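Local coordinates for putative pyridoxamine 5-phosphate-dependent dehydrase, Wbdk (Escherichia coli O55:H7, PDB 2GMU), which catalyses the cofactor-dependent removal of the C3'-hydroxyl from GDP-4-keto-6-deoxy-D-mannose, a step in making the O-antigen sugar L-colitose, at residues N136-P141 with N162-G167; L158-C163 with K173-F178; C213-G218 with V251-M256. One frame throughout, in Å; residues are numbered along the deposited sequence.

Interaction 1 (N136-P141 with N162-G167); sequences NLLGNP and NCESMG. With PDG (N-({3-hydroxy-2-methyl-5-[(phosphonooxy)methyl]pyridin-4-yl}methyl)-D-glutamic acid), chain D.
At the cofactor end of the large mixed sheet, the loop after strand 129-135 meets the turn after strand 157-161, with Ser165 set between Asn136 and Gly139. Ser165 OG donates to Asn136 O at 2.5 Å from above the carbonyl plane, and Gly139 N gives the same hydroxyl a weak bond of 2.8 Å. The torsion of Ser165, chi1 -50°, turns OG away from its own carbonyl carbon and into the other loop. Asn136 ND2 reaches Asn162 OD1 at 3.0 Å, the two amide planes 79° apart; Asn136 OD1 is bonded by Asn142 ND2. Glu164 lies alongside Leu137 and Leu138, extended beyond CG. Its OE1 takes Leu138 N through the anti lone pair, 2.8 Å and nearly straight at 166°, which helps set the carboxylate's rotation, while OE2 lies 2.5 Å from O3 of the PDG adduct. A water donates to Asn136 O and accepts from Glu164 N, bridging the backbones. Asn162 to Ser165 form a type I beta turn, which also puts Cys163 CB against the pyridine ring. Such loops at the C-terminal ends of parallel strands build the cofactor site of aminotransferase-fold enzymes.

Interaction 2 (L158-C163 with K173-F178); sequences LLEDNC and KCAGTF. With PDG (N-({3-hydroxy-2-methyl-5-[(phosphonooxy)methyl]pyridin-4-yl}methyl)-D-glutamic acid), chain D.
Glu160 leaves its strand with CG anti to the carbonyl carbon (chi1 -59°) and stays extended to CD, which carries the carboxylate across to Gly176 and Phe178. Asn162, two residues on, has CG anti to the backbone N (chi1 -159°), and its amide lies beside Ala175. Glu160 OE1 accepts from Gly176 N at 2.9 Å, the donor standing above the carboxylate plane. The other oxygen, OE2, receives a weak bond of 2.6 Å from Phe178 N and a further one from Gly179 N, while Asn136 ND2 also binds OE1. One buried carboxylate is thus surrounded by several N-H groups, which would be expected to favour its charged form. Glu160 OE2 also lies at the edge of the Phe178 ring, 3.9 Å from Phe178 CD1. Lys173 CD covers one ring face near the rim. Ala175 CB packs 3.4 Å from Asn162 OD1, the acceptor of Asn136 ND2, and earlier on the strand Leu158 CD2 meets Phe178 CB at 4.3 Å. The donor segment contains a type II beta turn from Cys174 to Thr177, where Cys174 O accepts both Thr177 N and Thr177 OG1. Asp161 faces away: OD1 closes an Asx turn with Cys163 N, and OD2 approaches PDG N1 at 2.8 Å, consistent with the aspartate typical of aminotransferase-fold PLP enzymes at the pyridine nitrogen. Strand 157-161 runs between strands 129-135 and 181-185; Phe144 of helix 144-151 packs on Leu158 and Glu160 and stacks with Phe178, so segment 173-178 packs against both strand and helix.

Interaction 3 (C213-G218 with V251-M256); sequences CIRAHG and VRPLEM. With PDG (N-({3-hydroxy-2-methyl-5-[(phosphonooxy)methyl]pyridin-4-yl}methyl)-D-glutamic acid), chain E.
His217 NE2 lies over one face of the Arg252 guanidinium, while the edge of that group is turned to the side-chain carboxylate (CDA, OE1, OE2) of the glutamate part of a PDG adduct. At the imidazole, Arg252 NH1 is at the ring edge, 3.8 Å from His217 NE2, and the two planes stand 83° apart. PDG OP3 also lies at the imidazole edge, in its plane. That carboxylate is shared: Arg252 NH1 binds OE2 of PDG at 2.8 Å and almost straight (170°), Arg252 NH2 reaches OE1 of PDG at 3.2 Å, and His217 NE2 gives OE1 of PDG a weak bond of 2.9 Å. The arginine chain bends at chi3 (-51°), which swings its guanidinium from the backbone to the ligand; NE forms a salt bridge with Glu196 of the second subunit. Nearer the backbone, the aliphatic parts pack: Ala216 CB meets Arg252 CG at 4.1 Å, and Arg215 CG lies 4.2 Å from Arg252 CG, these two side chains crossing at about a right angle. Arg215 itself ends in a salt bridge with Glu40. The backbones are tied by Val251 N to Arg215 O at 2.8 Å. The ring of His217 also meets Trp90 of the second subunit edge-to-face. Most of this adduct's other hydrogen bonds come from the second subunit, so the site lies at the dimer interface. A guanidinium and an imidazole gathered on one carboxylate suit recognition of an anion, consistent with the roles of His217 and Arg252 in binding L-glutamate.

Overall arrangement
Interactions 1 and 2 are neighbours, their centres 8 Å apart: interaction 2 holds strand 157-161 and interaction 1 the loop that follows it; they share Asn162 and Cys163, and are joined by Asn136 ND2 to Glu160 OE1. Both are buried near the middle of the chain and touch the same PDG, through its pyridine ring and the ring hydroxyl. Interaction 3 lies farther out, its centre about 19 Å from the chain centre and 22 to 24 Å from the other two, yet it too is largely buried, and in contact with the second subunit. Hydroxyl, amide and carboxylate groups gripping backbone N-H and C=O dominate 136-141/162-167 and 158-163/173-178, whereas 213-218/251-256 directs a guanidinium and an imidazole to the glutamate end of another PDG.

Interaction 1 (N136-P141 with N162-G167)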
loop_
_atom_site.group_PDB
_atom_site.type_symbol
_atom_site.label_atom_id
_atom_site.label_comp_id
_atom_site.label_asym_id
_atom_site.label_seq_id
_atom_site.Cartn_x
_atom_site.Cartn_y
_atom_site.Cartn_z
ATOM N N ASN A 136 3.551 -15.108 15.410
ATOM C CA ASN A 136 3.707 -16.550 15.389
ATOM C C ASN A 136 4.858 -16.860 14.445
ATOM O O ASN A 136 4.706 -16.858 13.217
ATOM C CB ASN A 136 2.414 -17.246 14.967
ATOM C CG ASN A 136 1.325 -16.926 15.949
ATOM O OD1 ASN A 136 1.502 -17.117 17.155
ATOM N ND2 ASN A 136 0.204 -16.436 15.445
ATOM N N LEU A 137 6.029 -17.085 15.045
ATOM C CA LEU A 137 7.246 -17.306 14.298
ATOM C C LEU A 137 7.460 -18.629 13.593
ATOM O O LEU A 137 7.395 -19.687 14.210
ATOM C CB LEU A 137 8.477 -16.930 15.121
ATOM C CG LEU A 137 9.534 -16.173 14.331
ATOM C CD1 LEU A 137 9.111 -14.724 14.186
ATOM C CD2 LEU A 137 10.875 -16.240 15.055
ATOM N N LEU A 138 7.785 -18.510 12.296
ATOM C CA LEU A 138 8.122 -19.632 11.456
ATOM C C LEU A 138 7.114 -20.754 11.427
ATOM O O LEU A 138 7.506 -21.885 11.186
ATOM C CB LEU A 138 9.453 -20.218 11.957
ATOM C CG LEU A 138 10.590 -19.204 11.885
ATOM C CD1 LEU A 138 11.892 -19.858 12.342
ATOM C CD2 LEU A 138 10.732 -18.700 10.455
ATOM N N GLY A 139 5.849 -20.453 11.675
ATOM C CA GLY A 139 4.830 -21.479 11.649
ATOM C C GLY A 139 4.403 -21.923 13.034
ATOM O O GLY A 139 3.379 -22.588 13.190
ATOM N N ASN A 140 5.186 -21.546 14.039
ATOM C CA ASN A 140 4.940 -21.909 15.442
ATOM C C ASN A 140 4.040 -20.925 16.208
ATOM O O ASN A 140 4.398 -19.760 16.401
ATOM C CB ASN A 140 6.282 -22.114 16.202
ATOM C CG ASN A 140 6.184 -22.999 17.434
ATOM O OD1 ASN A 140 5.396 -23.956 17.488
ATOM N ND2 ASN A 140 7.008 -22.679 18.428
ATOM N N PRO A 141 2.880 -21.399 16.684
ATOM C CA PRO A 141 1.963 -20.527 17.418
ATOM C C PRO A 141 2.466 -20.210 18.806
ATOM O O PRO A 141 3.254 -20.959 19.369
ATOM C CB PRO A 141 0.683 -21.344 17.625
ATOM C CG PRO A 141 1.033 -22.806 17.342
ATOM C CD PRO A 141 2.364 -22.799 16.599
ATOM N N ASN A 162 0.220 -13.024 11.951
ATOM C CA ASN A 162 0.270 -14.417 11.552
ATOM C C ASN A 162 0.805 -14.627 10.146
ATOM O O ASN A 162 0.489 -15.626 9.509
ATOM C CB ASN A 162 -1.105 -15.092 11.706
ATOM C CG ASN A 162 -1.022 -16.600 11.793
ATOM O OD1 ASN A 162 -0.243 -17.144 12.578
ATOM N ND2 ASN A 162 -1.815 -17.268 10.974
ATOM N N CYS A 163 1.639 -13.701 9.685
ATOM C CA CYS A 163 2.235 -13.757 8.362
ATOM C C CYS A 163 3.118 -14.959 8.061
ATOM O O CYS A 163 3.344 -15.270 6.900
ATOM C CB CYS A 163 2.914 -12.434 7.958
ATOM S SG CYS A 163 1.655 -11.147 7.737
ATOM N N GLU A 164 3.634 -15.641 9.075
ATOM C CA GLU A 164 4.492 -16.808 8.830
ATOM C C GLU A 164 3.851 -18.095 9.284
ATOM O O GLU A 164 4.421 -19.172 9.127
ATOM C CB GLU A 164 5.832 -16.716 9.591
ATOM C CG GLU A 164 6.568 -15.392 9.311
ATOM C CD GLU A 164 7.838 -15.241 10.106
ATOM O OE1 GLU A 164 8.207 -16.032 10.957
ATOM O OE2 GLU A 164 8.508 -14.166 9.774
ATOM N N SER A 165 2.668 -17.984 9.873
ATOM C CA SER A 165 2.079 -19.172 10.411
ATOM C C SER A 165 0.690 -19.541 9.946
ATOM O O SER A 165 -0.102 -20.150 10.670
ATOM C CB SER A 165 2.232 -19.142 11.916
ATOM O OG SER A 165 3.584 -18.858 12.211
ATOM N N MET A 166 0.408 -19.187 8.711
ATOM C CA MET A 166 -0.878 -19.548 8.200
ATOM C C MET A 166 -1.042 -21.052 8.368
ATOM O O MET A 166 -0.150 -21.819 7.998
ATOM C CB MET A 166 -0.974 -19.210 6.696
ATOM C CG MET A 166 -2.220 -19.811 6.052
ATOM S SD MET A 166 -2.411 -19.374 4.301
ATOM C CE MET A 166 -2.953 -17.646 4.432
ATOM N N GLY A 167 -2.176 -21.487 8.909
ATOM C CA GLY A 167 -2.389 -22.918 9.039
ATOM C C GLY A 167 -2.035 -23.516 10.388
ATOM O O GLY A 167 -2.361 -24.665 10.671
HETATM N N1 PDG D . 5.160 -9.772 9.157
HETATM C C2 PDG D . 5.946 -10.821 9.335
HETATM C C2A PDG D . 6.183 -11.375 10.716
HETATM C C3 PDG D . 6.558 -11.414 8.248
HETATM O O3 PDG D . 7.363 -12.493 8.376
HETATM C C4 PDG D . 6.324 -10.890 6.992
HETATM C C4A PDG D . 6.997 -11.582 5.783
HETATM C C5 PDG D . 5.522 -9.749 6.807
HETATM C C6 PDG D . 4.915 -9.258 7.948
HETATM C C5A PDG D . 5.239 -9.366 5.508
HETATM O OP4 PDG D . 4.301 -9.744 4.608
HETATM P P PDG D . 4.577 -9.142 3.153
HETATM O OP1 PDG D . 5.911 -9.585 2.686
HETATM O OP2 PDG D . 3.408 -9.746 2.211
HETATM O OP3 PDG D . 4.498 -7.521 3.129
HETATM N NA PDG D . 8.203 -10.890 5.429
HETATM C CAA PDG D . 8.747 -11.091 4.172
HETATM C CBA PDG D . 10.039 -10.392 3.710
HETATM C CGA PDG D . 10.386 -10.907 2.295
HETATM C CDA PDG D . 9.760 -10.004 1.205
HETATM O OE1 PDG D . 8.626 -9.420 1.388
HETATM O OE2 PDG D . 10.378 -9.844 0.095
HETATM C CA PDG D . 8.042 -12.036 3.202
HETATM O OA PDG D . 8.409 -13.268 3.135
HETATM O OXT PDG D . 7.100 -11.575 2.463
HETATM O O HOH W 1 3.893 -14.728 11.734
#

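Interaction 2 (L158-C163 with K173-F178)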
loop_
_atom_site.group_PDB
_atom_site.type_symbol
_atom_site.label_atom_id
_atom_site.label_comp_id
_atom_site.label_asym_id
_atom_site.label_seq_id
_atom_site.Cartn_x
_atom_site.Cartn_y
_atom_site.Cartn_z
ATOM N N LEU A 158 -5.211 -7.894 22.439
ATOM C CA LEU A 158 -4.350 -8.927 21.903
ATOM C C LEU A 158 -4.401 -8.907 20.383
ATOM O O LEU A 158 -5.471 -8.995 19.779
ATOM C CB LEU A 158 -4.727 -10.333 22.387
ATOM C CG LEU A 158 -3.874 -11.404 21.707
ATOM C CD1 LEU A 158 -2.468 -11.388 22.298
ATOM C CD2 LEU A 158 -4.494 -12.788 21.885
ATOM N N LEU A 159 -3.231 -8.801 19.778
ATOM C CA LEU A 159 -3.132 -8.798 18.337
ATOM C C LEU A 159 -2.167 -9.879 17.877
ATOM O O LEU A 159 -1.285 -10.318 18.631
ATOM C CB LEU A 159 -2.686 -7.423 17.803
ATOM C CG LEU A 159 -3.644 -6.297 18.193
ATOM C CD1 LEU A 159 -3.052 -4.951 17.806
ATOM C CD2 LEU A 159 -4.990 -6.462 17.487
ATOM N N GLU A 160 -2.340 -10.291 16.620
ATOM C CA GLU A 160 -1.467 -11.298 16.048
ATOM C C GLU A 160 -0.962 -10.964 14.652
ATOM O O GLU A 160 -1.723 -10.567 13.764
ATOM C CB GLU A 160 -2.156 -12.671 15.885
ATOM C CG GLU A 160 -2.719 -13.336 17.144
ATOM C CD GLU A 160 -3.278 -14.683 16.797
ATOM O OE1 GLU A 160 -2.581 -15.626 16.469
ATOM O OE2 GLU A 160 -4.583 -14.722 16.847
ATOM N N ASP A 161 0.333 -11.179 14.460
ATOM C CA ASP A 161 0.938 -11.062 13.153
ATOM C C ASP A 161 1.130 -12.522 12.777
ATOM O O ASP A 161 2.045 -13.195 13.284
ATOM C CB ASP A 161 2.289 -10.327 13.117
ATOM C CG ASP A 161 2.890 -10.315 11.737
ATOM O OD1 ASP A 161 2.613 -11.148 10.875
ATOM O OD2 ASP A 161 3.755 -9.334 11.571
ATOM N N ASN A 162 0.220 -13.024 11.951
ATOM C CA ASN A 162 0.270 -14.417 11.552
ATOM C C ASN A 162 0.805 -14.627 10.146
ATOM O O ASN A 162 0.489 -15.626 9.509
ATOM C CB ASN A 162 -1.105 -15.092 11.706
ATOM C CG ASN A 162 -1.022 -16.600 11.793
ATOM O OD1 ASN A 162 -0.243 -17.144 12.578
ATOM N ND2 ASN A 162 -1.815 -17.268 10.974
ATOM N N CYS A 163 1.639 -13.701 9.685
ATOM C CA CYS A 163 2.235 -13.757 8.362
ATOM C C CYS A 163 3.118 -14.959 8.061
ATOM O O CYS A 163 3.344 -15.270 6.900
ATOM C CB CYS A 163 2.914 -12.434 7.958
ATOM S SG CYS A 163 1.655 -11.147 7.737
ATOM N N LYS A 173 -7.464 -24.478 17.680
ATOM C CA LYS A 173 -7.853 -23.181 17.185
ATOM C C LYS A 173 -6.797 -22.616 16.258
ATOM O O LYS A 173 -5.608 -22.691 16.562
ATOM C CB LYS A 173 -8.176 -22.228 18.320
ATOM C CG LYS A 173 -8.910 -20.999 17.823
ATOM C CD LYS A 173 -9.311 -20.010 18.912
ATOM C CE LYS A 173 -10.030 -18.778 18.356
ATOM N NZ LYS A 173 -10.954 -19.089 17.250
ATOM N N CYS A 174 -7.262 -22.051 15.146
ATOM C CA CYS A 174 -6.407 -21.465 14.120
ATOM C C CYS A 174 -5.705 -20.193 14.530
ATOM O O CYS A 174 -6.339 -19.212 14.933
ATOM C CB CYS A 174 -7.150 -21.146 12.809
ATOM S SG CYS A 174 -7.553 -22.614 11.843
ATOM N N ALA A 175 -4.391 -20.233 14.345
ATOM C CA ALA A 175 -3.551 -19.097 14.618
ATOM C C ALA A 175 -4.064 -17.944 13.756
ATOM O O ALA A 175 -4.400 -18.136 12.588
ATOM C CB ALA A 175 -2.113 -19.472 14.264
ATOM N N GLY A 176 -4.148 -16.754 14.336
ATOM C CA GLY A 176 -4.633 -15.579 13.632
ATOM C C GLY A 176 -6.013 -15.166 14.115
ATOM O O GLY A 176 -6.438 -14.022 13.927
ATOM N N THR A 177 -6.703 -16.115 14.744
ATOM C CA THR A 177 -8.043 -15.894 15.245
ATOM C C THR A 177 -8.075 -15.745 16.737
ATOM O O THR A 177 -9.138 -15.632 17.321
ATOM C CB THR A 177 -8.989 -17.027 14.834
ATOM O OG1 THR A 177 -8.619 -18.174 15.556
ATOM C CG2 THR A 177 -8.812 -17.295 13.346
ATOM N N PHE A 178 -6.908 -15.735 17.355
ATOM C CA PHE A 178 -6.863 -15.563 18.796
ATOM C C PHE A 178 -6.971 -14.098 19.181
ATOM O O PHE A 178 -7.689 -13.742 20.103
ATOM C CB PHE A 178 -5.595 -16.154 19.433
ATOM C CG PHE A 178 -5.609 -17.654 19.394
ATOM C CD1 PHE A 178 -5.156 -18.340 18.268
ATOM C CD2 PHE A 178 -6.098 -18.400 20.468
ATOM C CE1 PHE A 178 -5.172 -19.738 18.220
ATOM C CE2 PHE A 178 -6.115 -19.798 20.439
ATOM C CZ PHE A 178 -5.652 -20.472 19.308
HETATM N N1 PDG D . 5.160 -9.772 9.157
HETATM C C2 PDG D . 5.946 -10.821 9.335
HETATM C C2A PDG D . 6.183 -11.375 10.716
HETATM C C3 PDG D . 6.558 -11.414 8.248
HETATM O O3 PDG D . 7.363 -12.493 8.376
HETATM C C4 PDG D . 6.324 -10.890 6.992
HETATM C C4A PDG D . 6.997 -11.582 5.783
HETATM C C5 PDG D . 5.522 -9.749 6.807
HETATM C C6 PDG D . 4.915 -9.258 7.948
HETATM C C5A PDG D . 5.239 -9.366 5.508
HETATM O OP4 PDG D . 4.301 -9.744 4.608
HETATM P P PDG D . 4.577 -9.142 3.153
HETATM O OP1 PDG D . 5.911 -9.585 2.686
HETATM O OP2 PDG D . 3.408 -9.746 2.211
HETATM O OP3 PDG D . 4.498 -7.521 3.129
HETATM N NA PDG D . 8.203 -10.890 5.429
HETATM C CAA PDG D . 8.747 -11.091 4.172
HETATM C CBA PDG D . 10.039 -10.392 3.710
HETATM C CGA PDG D . 10.386 -10.907 2.295
HETATM C CDA PDG D . 9.760 -10.004 1.205
HETATM O OE1 PDG D . 8.626 -9.420 1.388
HETATM O OE2 PDG D . 10.378 -9.844 0.095
HETATM C CA PDG D . 8.042 -12.036 3.202
HETATM O OA PDG D . 8.409 -13.268 3.135
HETATM O OXT PDG D . 7.100 -11.575 2.463
#

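Interaction 3 (C213-G218 with V251-M256)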
loop_
_atom_site.group_PDB
_atom_site.type_symbol
_atom_site.label_atom_id
_atom_site.label_comp_id
_atom_site.label_asym_id
_atom_site.label_seq_id
_atom_site.Cartn_x
_atom_site.Cartn_y
_atom_site.Cartn_z
ATOM N N CYS A 213 -13.390 0.535 4.928
ATOM C CA CYS A 213 -13.292 1.946 4.616
ATOM C C CYS A 213 -11.870 2.466 4.343
ATOM O O CYS A 213 -11.632 3.147 3.341
ATOM C CB CYS A 213 -14.074 2.756 5.683
ATOM S SG CYS A 213 -14.038 4.562 5.525
ATOM N N ILE A 214 -10.923 2.140 5.234
ATOM C CA ILE A 214 -9.540 2.603 5.127
ATOM C C ILE A 214 -8.678 1.934 4.077
ATOM O O ILE A 214 -7.618 2.450 3.726
ATOM C CB ILE A 214 -8.821 2.686 6.467
ATOM C CG1 ILE A 214 -8.871 1.349 7.208
ATOM C CG2 ILE A 214 -9.448 3.784 7.315
ATOM C CD1 ILE A 214 -7.896 1.255 8.379
ATOM N N ARG A 215 -9.136 0.775 3.608
ATOM C CA ARG A 215 -8.431 0.015 2.588
ATOM C C ARG A 215 -8.538 0.744 1.267
ATOM O O ARG A 215 -7.666 0.692 0.385
ATOM C CB ARG A 215 -9.092 -1.350 2.392
ATOM C CG ARG A 215 -8.650 -2.078 1.116
ATOM C CD ARG A 215 -9.116 -3.535 1.033
ATOM N NE ARG A 215 -10.570 -3.631 0.863
ATOM C CZ ARG A 215 -11.272 -4.752 0.639
ATOM N NH1 ARG A 215 -10.726 -5.970 0.554
ATOM N NH2 ARG A 215 -12.591 -4.651 0.516
ATOM N N ALA A 216 -9.675 1.416 1.139
ATOM C CA ALA A 216 -9.953 2.103 -0.092
ATOM C C ALA A 216 -10.492 3.496 0.052
ATOM O O ALA A 216 -11.707 3.682 0.086
ATOM C CB ALA A 216 -10.948 1.299 -0.908
ATOM N N HIS A 217 -9.555 4.437 0.092
ATOM C CA HIS A 217 -9.826 5.850 0.115
ATOM C C HIS A 217 -10.607 6.409 1.295
ATOM O O HIS A 217 -10.934 7.596 1.294
ATOM C CB HIS A 217 -10.430 6.286 -1.244
ATOM C CG HIS A 217 -9.668 5.774 -2.444
ATOM N ND1 HIS A 217 -8.413 6.264 -2.789
ATOM C CD2 HIS A 217 -10.001 4.825 -3.370
ATOM C CE1 HIS A 217 -8.023 5.621 -3.885
ATOM N NE2 HIS A 217 -8.956 4.748 -4.262
ATOM N N GLY A 218 -10.901 5.611 2.317
ATOM C CA GLY A 218 -11.654 6.174 3.433
ATOM C C GLY A 218 -13.059 6.590 2.978
ATOM O O GLY A 218 -13.678 7.516 3.502
ATOM N N VAL A 251 -4.984 0.420 -0.511
ATOM C CA VAL A 251 -4.166 -0.770 -0.421
ATOM C C VAL A 251 -4.937 -1.964 -0.921
ATOM O O VAL A 251 -4.805 -3.085 -0.429
ATOM C CB VAL A 251 -3.553 -1.017 0.953
ATOM C CG1 VAL A 251 -2.601 0.124 1.309
ATOM C CG2 VAL A 251 -4.633 -1.147 2.020
ATOM N N ARG A 252 -5.759 -1.688 -1.920
ATOM C CA ARG A 252 -6.563 -2.734 -2.495
ATOM C C ARG A 252 -5.696 -3.773 -3.166
ATOM O O ARG A 252 -4.650 -3.458 -3.725
ATOM C CB ARG A 252 -7.479 -2.163 -3.560
ATOM C CG ARG A 252 -8.657 -1.387 -3.003
ATOM C CD ARG A 252 -9.506 -0.809 -4.128
ATOM N NE ARG A 252 -8.701 -0.075 -5.100
ATOM C CZ ARG A 252 -9.124 0.983 -5.785
ATOM N NH1 ARG A 252 -10.353 1.475 -5.651
ATOM N NH2 ARG A 252 -8.286 1.568 -6.630
ATOM N N PRO A 253 -6.148 -5.011 -3.138
ATOM C CA PRO A 253 -5.411 -6.039 -3.821
ATOM C C PRO A 253 -5.959 -6.079 -5.248
ATOM O O PRO A 253 -7.022 -5.525 -5.556
ATOM C CB PRO A 253 -5.815 -7.350 -3.144
ATOM C CG PRO A 253 -7.214 -7.092 -2.604
ATOM C CD PRO A 253 -7.389 -5.578 -2.547
ATOM N N LEU A 254 -5.241 -6.746 -6.129
ATOM C CA LEU A 254 -5.700 -6.869 -7.496
ATOM C C LEU A 254 -6.702 -8.000 -7.601
ATOM O O LEU A 254 -6.601 -9.018 -6.892
ATOM C CB LEU A 254 -4.527 -7.106 -8.463
ATOM C CG LEU A 254 -3.661 -5.856 -8.628
ATOM C CD1 LEU A 254 -2.526 -6.145 -9.599
ATOM C CD2 LEU A 254 -4.507 -4.706 -9.164
ATOM N N GLU A 255 -7.672 -7.832 -8.484
ATOM C CA GLU A 255 -8.643 -8.889 -8.638
ATOM C C GLU A 255 -7.977 -10.246 -8.893
ATOM O O GLU A 255 -8.455 -11.299 -8.461
ATOM C CB GLU A 255 -9.695 -8.545 -9.696
ATOM C CG GLU A 255 -10.720 -9.677 -9.841
ATOM C CD GLU A 255 -11.857 -9.563 -8.873
ATOM O OE1 GLU A 255 -11.733 -9.098 -7.756
ATOM O OE2 GLU A 255 -12.983 -10.024 -9.365
ATOM N N MET A 256 -6.840 -10.214 -9.598
ATOM C CA MET A 256 -6.068 -11.414 -9.933
ATOM C C MET A 256 -5.595 -12.194 -8.709
ATOM O O MET A 256 -5.721 -13.412 -8.609
ATOM C CB MET A 256 -4.830 -11.069 -10.786
ATOM C CG MET A 256 -5.011 -11.347 -12.265
ATOM S SD MET A 256 -3.518 -10.971 -13.211
ATOM C CE MET A 256 -4.264 -10.153 -14.642
HETATM N N1 PDG E . -4.763 11.961 -6.297
HETATM C C2 PDG E . -5.657 12.495 -7.126
HETATM C C2A PDG E . -5.788 13.986 -7.271
HETATM C C3 PDG E . -6.481 11.675 -7.877
HETATM O O3 PDG E . -7.408 12.166 -8.727
HETATM C C4 PDG E . -6.345 10.315 -7.763
HETATM C C4A PDG E . -7.248 9.430 -8.633
HETATM C C5 PDG E . -5.424 9.744 -6.874
HETATM C C6 PDG E . -4.615 10.626 -6.172
HETATM C C5A PDG E . -5.291 8.343 -6.917
HETATM O OP4 PDG E . -4.489 7.428 -7.516
HETATM P P PDG E . -4.993 5.920 -7.250
HETATM O OP1 PDG E . -6.369 5.714 -7.727
HETATM O OP2 PDG E . -4.005 4.938 -8.057
HETATM O OP3 PDG E . -4.916 5.580 -5.671
HETATM N NA PDG E . -8.324 8.948 -7.844
HETATM C CAA PDG E . -8.934 7.820 -8.196
HETATM C CBA PDG E . -10.095 7.273 -7.344
HETATM C CGA PDG E . -10.719 6.047 -8.026
HETATM C CDA PDG E . -10.109 4.748 -7.466
HETATM O OE1 PDG E . -8.859 4.682 -7.185
HETATM O OE2 PDG E . -10.868 3.728 -7.286
HETATM C CA PDG E . -8.460 7.076 -9.463
HETATM O OA PDG E . -7.227 6.741 -9.591
HETATM O OXT PDG E . -9.293 6.811 -10.398
#